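PDB 3V3T: cell division GTPase FtsZ, diverged from Clostridium botulinum C, which belongs to the tubulin/FtsZ family, with an N-terminal GTPase domain and a TubZ-like C-terminal domain, and is a diverged relative of the cell-division protein FtsZ. Local coordinates for residues 81-86 and 90-95; 109-114 and 123-128; 22-25 and 31-34; 33-38 and 76-81. The protein carries 1 engineered substitution. All coordinates share one frame; numbering follows the deposited sequence.

Contact 1 of 4, residues 81-86 and 90-95; sequences QIMEKF and DIVIFV
Ile82 and Met83 of helix 75-85 pack on Val92 and Phe94 of strand 91-97, a helix-on-sheet contact in the Rossmann-like GTPase domain of the tubulin/FtsZ family. The chain leaves the helix at Phe86 and enters the strand after a short connection; the local axes of the two run roughly antiparallel, at 145° and 11.4 Å apart at closest approach. No hydrogen bond crosses between them; the contact is wholly apolar.

On the helix side Ile82 contributes most. Its CB is directed at the strand, and the side chain divides there over two strand residues. The CG2 branch stops above Val92, with CG2 4.5 Å from Val92 CG1. The other branch passes through CG1, which rests on Leu33 CD2 of strand 31-36, two strands over in the sheet. From there chi2 is extended (175°), carrying the tip onward to the Phe94 ring, which it approaches obliquely, Ile82 CD1 lying 4.3 Å from Phe94 CE1. Ile82 thus spans the two strand residues and also reaches the strand 31-36 side.

Met83 reaches Val92 by a different route. Its CB does not face the strand, but chi1 and chi2 both turn near -60° and the chain bends back, bringing the terminal methyl down to Val92. The two methyls of Val92 are therefore divided between the helix residues: CG1 belongs to Ile82 and CG2 to Met83. Phe123 of strand 122-129 lies against both Val92 and Phe94. The thioether closes the contact through its methyl, Met83 CE standing 4.2 Å from Val92 CG2.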
loop_
_atom_site.group_PDB
_atom_site.type_symbol
_atom_site.label_atom_id
_atom_site.label_comp_id
_atom_site.label_asym_id
_atom_site.label_seq_id
_atom_site.Cartn_x
_atom_site.Cartn_y
_atom_site.Cartn_z
ATOM N N GLN A 81 1.197 -13.648 -16.808
ATOM C CA GLN A 81 1.327 -12.352 -17.466
ATOM C C GLN A 81 2.372 -11.523 -16.734
ATOM O O GLN A 81 3.299 -10.996 -17.339
ATOM C CB GLN A 81 -0.006 -11.601 -17.468
ATOM C CG GLN A 81 -1.119 -12.284 -18.236
ATOM C CD GLN A 81 -0.824 -12.365 -19.715
ATOM O OE1 GLN A 81 -0.109 -11.525 -20.259
ATOM N NE2 GLN A 81 -1.365 -13.385 -20.373
ATOM N N ILE A 82 2.216 -11.420 -15.420
ATOM C CA ILE A 82 3.139 -10.644 -14.606
ATOM C C ILE A 82 4.563 -11.154 -14.754
ATOM O O ILE A 82 5.502 -10.374 -14.918
ATOM C CB ILE A 82 2.747 -10.684 -13.120
ATOM C CG1 ILE A 82 1.296 -10.238 -12.946
ATOM C CG2 ILE A 82 3.691 -9.808 -12.299
ATOM C CD1 ILE A 82 0.776 -10.353 -11.532
ATOM N N MET A 83 4.714 -12.471 -14.701
ATOM C CA MET A 83 6.034 -13.089 -14.696
ATOM C C MET A 83 6.673 -13.137 -16.075
ATOM O O MET A 83 7.894 -13.168 -16.199
ATOM C CB MET A 83 5.961 -14.486 -14.086
ATOM C CG MET A 83 5.510 -14.469 -12.636
ATOM S SD MET A 83 6.492 -13.303 -11.692
ATOM C CE MET A 83 5.596 -13.228 -10.136
ATOM N N GLU A 84 5.856 -13.139 -17.117
ATOM C CA GLU A 84 6.402 -13.126 -18.466
ATOM C C GLU A 84 7.137 -11.816 -18.683
ATOM O O GLU A 84 8.339 -11.794 -18.974
ATOM C CB GLU A 84 5.293 -13.265 -19.508
ATOM C CG GLU A 84 5.768 -13.034 -20.934
ATOM C CD GLU A 84 4.627 -12.965 -21.931
ATOM O OE1 GLU A 84 4.020 -11.881 -22.063
ATOM O OE2 GLU A 84 4.342 -13.993 -22.585
ATOM N N LYS A 85 6.400 -10.724 -18.508
ATOM C CA LYS A 85 6.891 -9.392 -18.831
ATOM C C LYS A 85 7.868 -8.853 -17.790
ATOM O O LYS A 85 8.838 -8.176 -18.131
ATOM C CB LYS A 85 5.706 -8.438 -18.987
ATOM C CG LYS A 85 4.626 -8.975 -19.920
ATOM C CD LYS A 85 3.450 -8.020 -20.026
ATOM C CE LYS A 85 2.504 -8.444 -21.136
ATOM N NZ LYS A 85 1.422 -7.443 -21.344
ATOM N N PHE A 86 7.615 -9.175 -16.526
ATOM C CA PHE A 86 8.333 -8.560 -15.409
ATOM C C PHE A 86 8.985 -9.591 -14.501
ATOM O O PHE A 86 8.950 -9.449 -13.281
ATOM C CB PHE A 86 7.383 -7.670 -14.593
ATOM C CG PHE A 86 6.612 -6.690 -15.433
ATOM C CD1 PHE A 86 7.263 -5.657 -16.088
ATOM C CD2 PHE A 86 5.246 -6.817 -15.593
ATOM C CE1 PHE A 86 6.563 -4.760 -16.875
ATOM C CE2 PHE A 86 4.535 -5.916 -16.375
ATOM C CZ PHE A 86 5.192 -4.890 -17.016
ATOM N N ASP A 90 11.771 -8.157 -8.538
ATOM C CA ASP A 90 11.870 -8.922 -7.301
ATOM C C ASP A 90 10.761 -8.579 -6.313
ATOM O O ASP A 90 10.544 -9.305 -5.339
ATOM C CB ASP A 90 13.237 -8.715 -6.648
ATOM C CG ASP A 90 14.349 -9.412 -7.401
ATOM O OD1 ASP A 90 14.304 -10.660 -7.506
ATOM O OD2 ASP A 90 15.268 -8.716 -7.882
ATOM N N ILE A 91 10.065 -7.475 -6.574
ATOM C CA ILE A 91 8.993 -7.015 -5.714
ATOM C C ILE A 91 7.708 -6.896 -6.515
ATOM O O ILE A 91 7.674 -6.218 -7.546
ATOM C CB ILE A 91 9.313 -5.634 -5.089
ATOM C CG1 ILE A 91 10.551 -5.708 -4.191
ATOM C CG2 ILE A 91 8.144 -5.145 -4.274
ATOM C CD1 ILE A 91 11.848 -5.455 -4.905
ATOM N N VAL A 92 6.658 -7.559 -6.041
ATOM C CA VAL A 92 5.368 -7.546 -6.699
ATOM C C VAL A 92 4.341 -6.981 -5.708
ATOM O O VAL A 92 4.175 -7.492 -4.594
ATOM C CB VAL A 92 4.961 -8.972 -7.149
ATOM C CG1 VAL A 92 3.662 -8.952 -7.897
ATOM C CG2 VAL A 92 6.041 -9.586 -8.024
ATOM N N ILE A 93 3.672 -5.906 -6.092
ATOM C CA ILE A 93 2.757 -5.255 -5.172
ATOM C C ILE A 93 1.372 -5.188 -5.765
ATOM O O ILE A 93 1.142 -4.518 -6.772
ATOM C CB ILE A 93 3.258 -3.847 -4.768
ATOM C CG1 ILE A 93 4.691 -3.932 -4.210
ATOM C CG2 ILE A 93 2.311 -3.206 -3.724
ATOM C CD1 ILE A 93 5.350 -2.528 -3.944
ATOM N N PHE A 94 0.453 -5.925 -5.157
ATOM C CA PHE A 94 -0.924 -5.906 -5.600
ATOM C C PHE A 94 -1.580 -4.699 -4.945
ATOM O O PHE A 94 -1.230 -4.306 -3.828
ATOM C CB PHE A 94 -1.638 -7.193 -5.175
ATOM C CG PHE A 94 -1.114 -8.415 -5.847
ATOM C CD1 PHE A 94 -1.680 -8.861 -7.032
ATOM C CD2 PHE A 94 -0.035 -9.109 -5.312
ATOM C CE1 PHE A 94 -1.180 -9.985 -7.674
ATOM C CE2 PHE A 94 0.457 -10.236 -5.935
ATOM C CZ PHE A 94 -0.114 -10.670 -7.129
ATOM N N VAL A 95 -2.538 -4.119 -5.643
ATOM C CA VAL A 95 -3.192 -2.915 -5.172
ATOM C C VAL A 95 -4.684 -3.042 -5.395
ATOM O O VAL A 95 -5.126 -3.337 -6.508
ATOM C CB VAL A 95 -2.681 -1.704 -5.949
ATOM C CG1 VAL A 95 -3.230 -0.440 -5.345
ATOM C CG2 VAL A 95 -1.142 -1.676 -5.945
#

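Contact 2 of 4, residues 109-114 and 123-128; sequences PILGLA and FGFVGV
Helix 101-117 and strand 122-129 meet here almost antiparallel, at 167°, with their local axes 9.8 Å apart; Leu111 and Phe123 are the residues whose CA atoms come nearest, at 7.7 Å. They are the helix and second strand of a beta-alpha-beta crossover that starts from strand 91-97, in the Rossmann-like half of the tubulin/FtsZ fold. The helix lies along the sheet, and the chain turns back beneath it to form the next parallel strand.

Leu111 spreads its two methyls over successive inward-facing residues of the strand. With CG anti to the backbone N (chi1 166°), the isobutyl group is carried to the strand: CD1 lies 3.8 Å from Phe123 CB, and CD2 reaches Phe125 CB at 4.1 Å. Leu111 and Phe123 lie alongside each other, pointing opposite ways, while the Phe125 side chain stands roughly perpendicular to Leu111. Ile159, in the loop before strand 160-165, touches all three of these side chains.

The Phe123 ring runs back under the helix to Ala114, one turn along from Leu111. Its outer carbons meet both the methyl and the main chain of that residue. Ala114 CB stands 3.7 Å from Phe123 CE1, while the carbonyl oxygen Ala114 O approaches Phe123 CZ obliquely at 3.6 Å.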
loop_
_atom_site.group_PDB
_atom_site.type_symbol
_atom_site.label_atom_id
_atom_site.label_comp_id
_atom_site.label_asym_id
_atom_site.label_seq_id
_atom_site.Cartn_x
_atom_site.Cartn_y
_atom_site.Cartn_z
ATOM N N PRO A 109 -6.770 -14.349 -3.513
ATOM C CA PRO A 109 -6.305 -15.621 -4.070
ATOM C C PRO A 109 -5.066 -15.449 -4.940
ATOM O O PRO A 109 -4.115 -16.217 -4.796
ATOM C CB PRO A 109 -7.489 -16.102 -4.925
ATOM C CG PRO A 109 -8.670 -15.350 -4.428
ATOM C CD PRO A 109 -8.158 -14.036 -3.892
ATOM N N ILE A 110 -5.065 -14.464 -5.829
ATOM C CA ILE A 110 -3.919 -14.289 -6.725
ATOM C C ILE A 110 -2.638 -14.016 -5.954
ATOM O O ILE A 110 -1.587 -14.578 -6.257
ATOM C CB ILE A 110 -4.151 -13.197 -7.778
ATOM C CG1 ILE A 110 -5.320 -13.582 -8.675
ATOM C CG2 ILE A 110 -2.945 -13.062 -8.664
ATOM C CD1 ILE A 110 -5.397 -12.756 -9.926
ATOM N N LEU A 111 -2.731 -13.175 -4.932
ATOM C CA LEU A 111 -1.586 -12.913 -4.064
ATOM C C LEU A 111 -1.160 -14.186 -3.308
ATOM O O LEU A 111 0.014 -14.545 -3.298
ATOM C CB LEU A 111 -1.922 -11.770 -3.117
ATOM C CG LEU A 111 -1.110 -11.409 -1.881
ATOM C CD1 LEU A 111 0.360 -11.367 -2.184
ATOM C CD2 LEU A 111 -1.594 -10.039 -1.435
ATOM N N GLY A 112 -2.112 -14.887 -2.702
ATOM C CA GLY A 112 -1.782 -16.121 -2.008
ATOM C C GLY A 112 -1.153 -17.158 -2.937
ATOM O O GLY A 112 -0.201 -17.845 -2.573
ATOM N N LEU A 113 -1.690 -17.268 -4.147
ATOM C CA LEU A 113 -1.200 -18.229 -5.116
ATOM C C LEU A 113 0.183 -17.863 -5.655
ATOM O O LEU A 113 1.039 -18.741 -5.826
ATOM C CB LEU A 113 -2.203 -18.385 -6.258
ATOM C CG LEU A 113 -1.796 -19.329 -7.384
ATOM C CD1 LEU A 113 -1.456 -20.694 -6.830
ATOM C CD2 LEU A 113 -2.919 -19.438 -8.396
ATOM N N ALA A 114 0.407 -16.574 -5.914
ATOM C CA ALA A 114 1.707 -16.105 -6.400
ATOM C C ALA A 114 2.795 -16.295 -5.352
ATOM O O ALA A 114 3.908 -16.708 -5.673
ATOM C CB ALA A 114 1.636 -14.629 -6.826
ATOM N N PHE A 123 6.413 -9.995 -1.849
ATOM C CA PHE A 123 5.066 -9.550 -2.193
ATOM C C PHE A 123 4.534 -8.527 -1.223
ATOM O O PHE A 123 4.755 -8.615 -0.013
ATOM C CB PHE A 123 4.089 -10.723 -2.310
ATOM C CG PHE A 123 4.387 -11.627 -3.462
ATOM C CD1 PHE A 123 3.871 -11.364 -4.714
ATOM C CD2 PHE A 123 5.215 -12.717 -3.304
ATOM C CE1 PHE A 123 4.162 -12.185 -5.780
ATOM C CE2 PHE A 123 5.507 -13.539 -4.367
ATOM C CZ PHE A 123 4.975 -13.270 -5.607
ATOM N N GLY A 124 3.823 -7.551 -1.772
ATOM C CA GLY A 124 3.188 -6.542 -0.960
ATOM C C GLY A 124 1.765 -6.299 -1.415
ATOM O O GLY A 124 1.329 -6.752 -2.477
ATOM N N PHE A 125 1.043 -5.563 -0.588
ATOM C CA PHE A 125 -0.360 -5.302 -0.811
ATOM C C PHE A 125 -0.666 -3.878 -0.386
ATOM O O PHE A 125 -0.390 -3.491 0.758
ATOM C CB PHE A 125 -1.208 -6.258 0.021
ATOM C CG PHE A 125 -2.691 -5.953 -0.032
ATOM C CD1 PHE A 125 -3.381 -6.025 -1.234
ATOM C CD2 PHE A 125 -3.389 -5.619 1.119
ATOM C CE1 PHE A 125 -4.734 -5.749 -1.301
ATOM C CE2 PHE A 125 -4.744 -5.348 1.074
ATOM C CZ PHE A 125 -5.426 -5.409 -0.137
ATOM N N VAL A 126 -1.207 -3.093 -1.315
ATOM C CA VAL A 126 -1.754 -1.790 -0.976
ATOM C C VAL A 126 -3.268 -1.934 -0.992
ATOM O O VAL A 126 -3.856 -2.159 -2.039
ATOM C CB VAL A 126 -1.346 -0.734 -2.001
ATOM C CG1 VAL A 126 -1.920 0.637 -1.625
ATOM C CG2 VAL A 126 0.162 -0.675 -2.119
ATOM N N GLY A 127 -3.902 -1.825 0.171
ATOM C CA GLY A 127 -5.353 -1.847 0.231
ATOM C C GLY A 127 -5.968 -0.555 0.769
ATOM O O GLY A 127 -5.458 0.051 1.722
ATOM N N VAL A 128 -7.080 -0.141 0.166
ATOM C CA VAL A 128 -7.820 1.010 0.643
ATOM C C VAL A 128 -9.090 0.590 1.375
ATOM O O VAL A 128 -9.949 -0.077 0.807
ATOM C CB VAL A 128 -8.202 1.958 -0.517
ATOM C CG1 VAL A 128 -8.807 3.248 0.041
ATOM C CG2 VAL A 128 -6.978 2.282 -1.371
#

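Contact 3 of 4, residues 22-25 and 31-34; sequences TLLG and NALF
A small apolar contact fastens helix 14-26 to strand 31-36, the helix and second strand of the first beta-alpha-beta unit of the Rossmann-like domain, whose opening strand is 7-11. One leucine on the helix side serves both partners. Leu24 has its CB directed at the strand; chi1 (-70°) sets CG beside the backbone N, and with chi2 extended the CD1 methyl is put forward between Ala32 and Phe34.

The same methyl makes both touches: Leu24 CD1 is 3.9 Å from Ala32 CB and equally 3.9 Å from Phe34 CZ. Ala32 directs its CB toward the helix, while Phe34, two residues on, brings its ring in from the opposite direction to Leu24. The methyl lies at the edge of that ring, near its plane, next to CZ and CE2. Contact is thus made with the ring's outer carbons and not its face, and no hydrogen bond links the two segments.

On the helix, Leu23 turns to Phe9 of strand 7-11 and to Ala180 and Phe183 of helix 172-187. Strand 31-36 is held between strands 7-11 and 51-53, while Leu33, between Ala32 and Phe34, faces helix 75-85.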
loop_
_atom_site.group_PDB
_atom_site.type_symbol
_atom_site.label_atom_id
_atom_site.label_comp_id
_atom_site.label_asym_id
_atom_site.label_seq_id
_atom_site.Cartn_x
_atom_site.Cartn_y
_atom_site.Cartn_z
ATOM N N THR A 22 -2.274 6.844 -11.171
ATOM C CA THR A 22 -1.852 8.116 -10.580
ATOM C C THR A 22 -0.358 8.112 -10.277
ATOM O O THR A 22 0.353 9.054 -10.618
ATOM C CB THR A 22 -2.643 8.434 -9.292
ATOM O OG1 THR A 22 -4.002 8.706 -9.638
ATOM C CG2 THR A 22 -2.059 9.650 -8.575
ATOM N N LEU A 23 0.122 7.047 -9.643
ATOM C CA LEU A 23 1.552 6.931 -9.361
ATOM C C LEU A 23 2.407 7.071 -10.627
ATOM O O LEU A 23 3.388 7.819 -10.647
ATOM C CB LEU A 23 1.862 5.620 -8.638
ATOM C CG LEU A 23 3.343 5.296 -8.420
ATOM C CD1 LEU A 23 4.076 6.453 -7.736
ATOM C CD2 LEU A 23 3.501 3.996 -7.621
ATOM N N LEU A 24 2.023 6.369 -11.689
ATOM C CA LEU A 24 2.801 6.403 -12.923
ATOM C C LEU A 24 2.819 7.803 -13.559
ATOM O O LEU A 24 3.751 8.150 -14.281
ATOM C CB LEU A 24 2.302 5.346 -13.917
ATOM C CG LEU A 24 2.583 3.880 -13.549
ATOM C CD1 LEU A 24 1.875 2.924 -14.506
ATOM C CD2 LEU A 24 4.085 3.620 -13.560
ATOM N N GLY A 25 1.793 8.604 -13.281
ATOM C CA GLY A 25 1.731 9.974 -13.774
ATOM C C GLY A 25 2.743 10.865 -13.066
ATOM O O GLY A 25 3.168 11.885 -13.603
ATOM N N ASN A 31 7.044 -0.464 -13.030
ATOM C CA ASN A 31 6.348 -1.373 -13.934
ATOM C C ASN A 31 4.959 -1.703 -13.393
ATOM O O ASN A 31 4.737 -1.677 -12.179
ATOM C CB ASN A 31 7.134 -2.668 -14.085
ATOM C CG ASN A 31 8.582 -2.439 -14.471
ATOM O OD1 ASN A 31 8.885 -2.023 -15.591
ATOM N ND2 ASN A 31 9.486 -2.731 -13.547
ATOM N N ALA A 32 4.032 -2.047 -14.284
ATOM C CA ALA A 32 2.647 -2.257 -13.885
ATOM C C ALA A 32 1.916 -3.120 -14.896
ATOM O O ALA A 32 2.090 -2.964 -16.096
ATOM C CB ALA A 32 1.913 -0.899 -13.720
ATOM N N LEU A 33 1.092 -4.027 -14.389
ATOM C CA LEU A 33 0.161 -4.790 -15.204
ATOM C C LEU A 33 -1.217 -4.544 -14.622
ATOM O O LEU A 33 -1.539 -5.031 -13.534
ATOM C CB LEU A 33 0.481 -6.282 -15.134
ATOM C CG LEU A 33 -0.505 -7.165 -15.910
ATOM C CD1 LEU A 33 -0.371 -6.940 -17.411
ATOM C CD2 LEU A 33 -0.296 -8.637 -15.591
ATOM N N PHE A 34 -2.032 -3.758 -15.312
ATOM C CA PHE A 34 -3.358 -3.463 -14.778
ATOM C C PHE A 34 -4.311 -4.605 -15.092
ATOM O O PHE A 34 -4.449 -5.015 -16.241
ATOM C CB PHE A 34 -3.894 -2.167 -15.344
ATOM C CG PHE A 34 -3.084 -0.953 -14.972
ATOM C CD1 PHE A 34 -3.581 -0.022 -14.072
ATOM C CD2 PHE A 34 -1.855 -0.722 -15.554
ATOM C CE1 PHE A 34 -2.855 1.106 -13.757
ATOM C CE2 PHE A 34 -1.126 0.399 -15.248
ATOM C CZ PHE A 34 -1.622 1.317 -14.341
#

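Contact 4 of 4, residues 33-38 and 76-81; sequences LFINTS and KQIIAQ
Leu33 and Ile35 of strand 31-36 cross Gln81 and Ile78 of helix 75-85 at a slant, two pairs that seat the helix on the parallel part of the sheet in the Rossmann-like GTPase domain. Both strand residues point their CB atoms at the helix, whereas Phe34 between them faces the other side of the sheet.

In the first pair the Leu33 chain starts out extended (chi1 177°), which lifts the CD2 methyl against the aliphatic root of Gln81: Leu33 CD2 to Gln81 CB is 3.5 Å. The methyl also borders main-chain atoms Gln81 C and Ile78 O. The glutamine chain then bends at chi2 (-65°), turning its amide away.

The second pair is branch against branch. Ile78 and Ile35 exchange ends, each offering its CD1 methyl to the other's CG2; Ile35 CG2 to Ile78 CD1 is 4.1 Å. Tyr52 of strand 51-53 touches both Gln81 and Ile78.

At the strand end Asn36 opens an Asx turn: its OD1 accepts from Ser38 N (3.0 Å) in a nearly straight bond, from above the carbonyl plane, and Ser38 OG caps the next helix at Asp41 N. At the interface itself, Ile35 CD1 lies 3.7 Å from Ile78 CG2.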
loop_
_atom_site.group_PDB
_atom_site.type_symbol
_atom_site.label_atom_id
_atom_site.label_comp_id
_atom_site.label_asym_id
_atom_site.label_seq_id
_atom_site.Cartn_x
_atom_site.Cartn_y
_atom_site.Cartn_z
ATOM N N LEU A 33 1.092 -4.027 -14.389
ATOM C CA LEU A 33 0.161 -4.790 -15.204
ATOM C C LEU A 33 -1.217 -4.544 -14.622
ATOM O O LEU A 33 -1.539 -5.031 -13.534
ATOM C CB LEU A 33 0.481 -6.282 -15.134
ATOM C CG LEU A 33 -0.505 -7.165 -15.910
ATOM C CD1 LEU A 33 -0.371 -6.940 -17.411
ATOM C CD2 LEU A 33 -0.296 -8.637 -15.591
ATOM N N PHE A 34 -2.032 -3.758 -15.312
ATOM C CA PHE A 34 -3.358 -3.463 -14.778
ATOM C C PHE A 34 -4.311 -4.605 -15.092
ATOM O O PHE A 34 -4.449 -5.015 -16.241
ATOM C CB PHE A 34 -3.894 -2.167 -15.344
ATOM C CG PHE A 34 -3.084 -0.953 -14.972
ATOM C CD1 PHE A 34 -3.581 -0.022 -14.072
ATOM C CD2 PHE A 34 -1.855 -0.722 -15.554
ATOM C CE1 PHE A 34 -2.855 1.106 -13.757
ATOM C CE2 PHE A 34 -1.126 0.399 -15.248
ATOM C CZ PHE A 34 -1.622 1.317 -14.341
ATOM N N ILE A 35 -4.964 -5.113 -14.060
ATOM C CA ILE A 35 -5.824 -6.271 -14.206
ATOM C C ILE A 35 -7.238 -5.875 -13.847
ATOM O O ILE A 35 -7.460 -5.202 -12.835
ATOM C CB ILE A 35 -5.355 -7.395 -13.265
ATOM C CG1 ILE A 35 -3.987 -7.917 -13.715
ATOM C CG2 ILE A 35 -6.376 -8.513 -13.202
ATOM C CD1 ILE A 35 -3.071 -8.338 -12.556
ATOM N N ASN A 36 -8.201 -6.284 -14.670
ATOM C CA ASN A 36 -9.584 -5.883 -14.440
ATOM C C ASN A 36 -10.605 -6.734 -15.208
ATOM O O ASN A 36 -10.317 -7.246 -16.289
ATOM C CB ASN A 36 -9.753 -4.402 -14.810
ATOM C CG ASN A 36 -10.838 -3.700 -13.996
ATOM O OD1 ASN A 36 -11.821 -4.310 -13.572
ATOM N ND2 ASN A 36 -10.655 -2.403 -13.778
ATOM N N THR A 37 -11.796 -6.875 -14.634
ATOM C CA THR A 37 -12.932 -7.455 -15.340
ATOM C C THR A 37 -13.544 -6.449 -16.320
ATOM O O THR A 37 -14.158 -6.836 -17.306
ATOM C CB THR A 37 -14.019 -7.947 -14.363
ATOM O OG1 THR A 37 -14.285 -6.931 -13.385
ATOM C CG2 THR A 37 -13.558 -9.202 -13.645
ATOM N N SER A 38 -13.359 -5.160 -16.054
ATOM C CA SER A 38 -13.966 -4.115 -16.879
ATOM C C SER A 38 -13.029 -3.581 -17.956
ATOM O O SER A 38 -11.974 -3.021 -17.643
ATOM C CB SER A 38 -14.428 -2.951 -15.999
ATOM O OG SER A 38 -14.564 -1.759 -16.757
ATOM N N LYS A 76 -3.804 -18.381 -12.869
ATOM C CA LYS A 76 -2.471 -18.786 -13.297
ATOM C C LYS A 76 -2.020 -18.080 -14.573
ATOM O O LYS A 76 -0.831 -17.802 -14.743
ATOM C CB LYS A 76 -2.395 -20.307 -13.461
ATOM C CG LYS A 76 -2.590 -21.073 -12.158
ATOM C CD LYS A 76 -2.264 -22.553 -12.307
ATOM C CE LYS A 76 -0.765 -22.787 -12.404
ATOM N NZ LYS A 76 -0.440 -24.229 -12.598
ATOM N N GLN A 77 -2.955 -17.799 -15.477
ATOM C CA GLN A 77 -2.627 -16.964 -16.624
ATOM C C GLN A 77 -2.240 -15.570 -16.132
ATOM O O GLN A 77 -1.263 -14.984 -16.593
ATOM C CB GLN A 77 -3.798 -16.864 -17.600
ATOM C CG GLN A 77 -4.067 -18.124 -18.398
ATOM C CD GLN A 77 -4.626 -17.820 -19.780
ATOM O OE1 GLN A 77 -4.618 -16.668 -20.224
ATOM N NE2 GLN A 77 -5.113 -18.853 -20.468
ATOM N N ILE A 78 -3.006 -15.045 -15.188
ATOM C CA ILE A 78 -2.735 -13.715 -14.672
ATOM C C ILE A 78 -1.323 -13.634 -14.099
ATOM O O ILE A 78 -0.542 -12.747 -14.440
ATOM C CB ILE A 78 -3.746 -13.319 -13.584
ATOM C CG1 ILE A 78 -5.162 -13.248 -14.172
ATOM C CG2 ILE A 78 -3.333 -11.992 -12.930
ATOM C CD1 ILE A 78 -6.189 -12.644 -13.225
ATOM N N ILE A 79 -1.008 -14.573 -13.219
ATOM C CA ILE A 79 0.306 -14.623 -12.605
ATOM C C ILE A 79 1.383 -14.746 -13.674
ATOM O O ILE A 79 2.425 -14.098 -13.583
ATOM C CB ILE A 79 0.393 -15.771 -11.564
ATOM C CG1 ILE A 79 -0.399 -15.386 -10.305
ATOM C CG2 ILE A 79 1.832 -16.069 -11.199
ATOM C CD1 ILE A 79 -0.748 -16.550 -9.416
ATOM N N ALA A 80 1.118 -15.557 -14.696
ATOM C CA ALA A 80 2.045 -15.722 -15.824
ATOM C C ALA A 80 2.254 -14.436 -16.633
ATOM O O ALA A 80 3.356 -14.171 -17.102
ATOM C CB ALA A 80 1.593 -16.872 -16.748
ATOM N N GLN A 81 1.197 -13.648 -16.808
ATOM C CA GLN A 81 1.327 -12.352 -17.466
ATOM C C GLN A 81 2.372 -11.523 -16.734
ATOM O O GLN A 81 3.299 -10.996 -17.339
ATOM C CB GLN A 81 -0.006 -11.601 -17.468
ATOM C CG GLN A 81 -1.119 -12.284 -18.236
ATOM C CD GLN A 81 -0.824 -12.365 -19.715
ATOM O OE1 GLN A 81 -0.109 -11.525 -20.259
ATOM N NE2 GLN A 81 -1.365 -13.385 -20.373
#

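From the N terminus, contact 3 closes the first loop, bringing strand 31-36 back onto helix 14-26. Contact 4 starts on that same strand, sharing Leu33 and Phe34, and closes a much longer loop of 37 residues to helix 75-85. Contact 1 follows on this helix, sharing Gln81, and closes the short turn into strand 91-97. Contact 2 then closes the crossover from helix 101-117 to strand 122-129. The contacts follow one another, 3 overlapping 4 on strand 31-36 and 4 meeting 1 at Gln81, and none nests in another. Strands 31-36, 91-97 and 122-129 belong to one sheet. Helices 75-85 and 101-117 pack together where Ile110 and Leu113 meet Ile78 and Ile79, joining contacts 2 and 4.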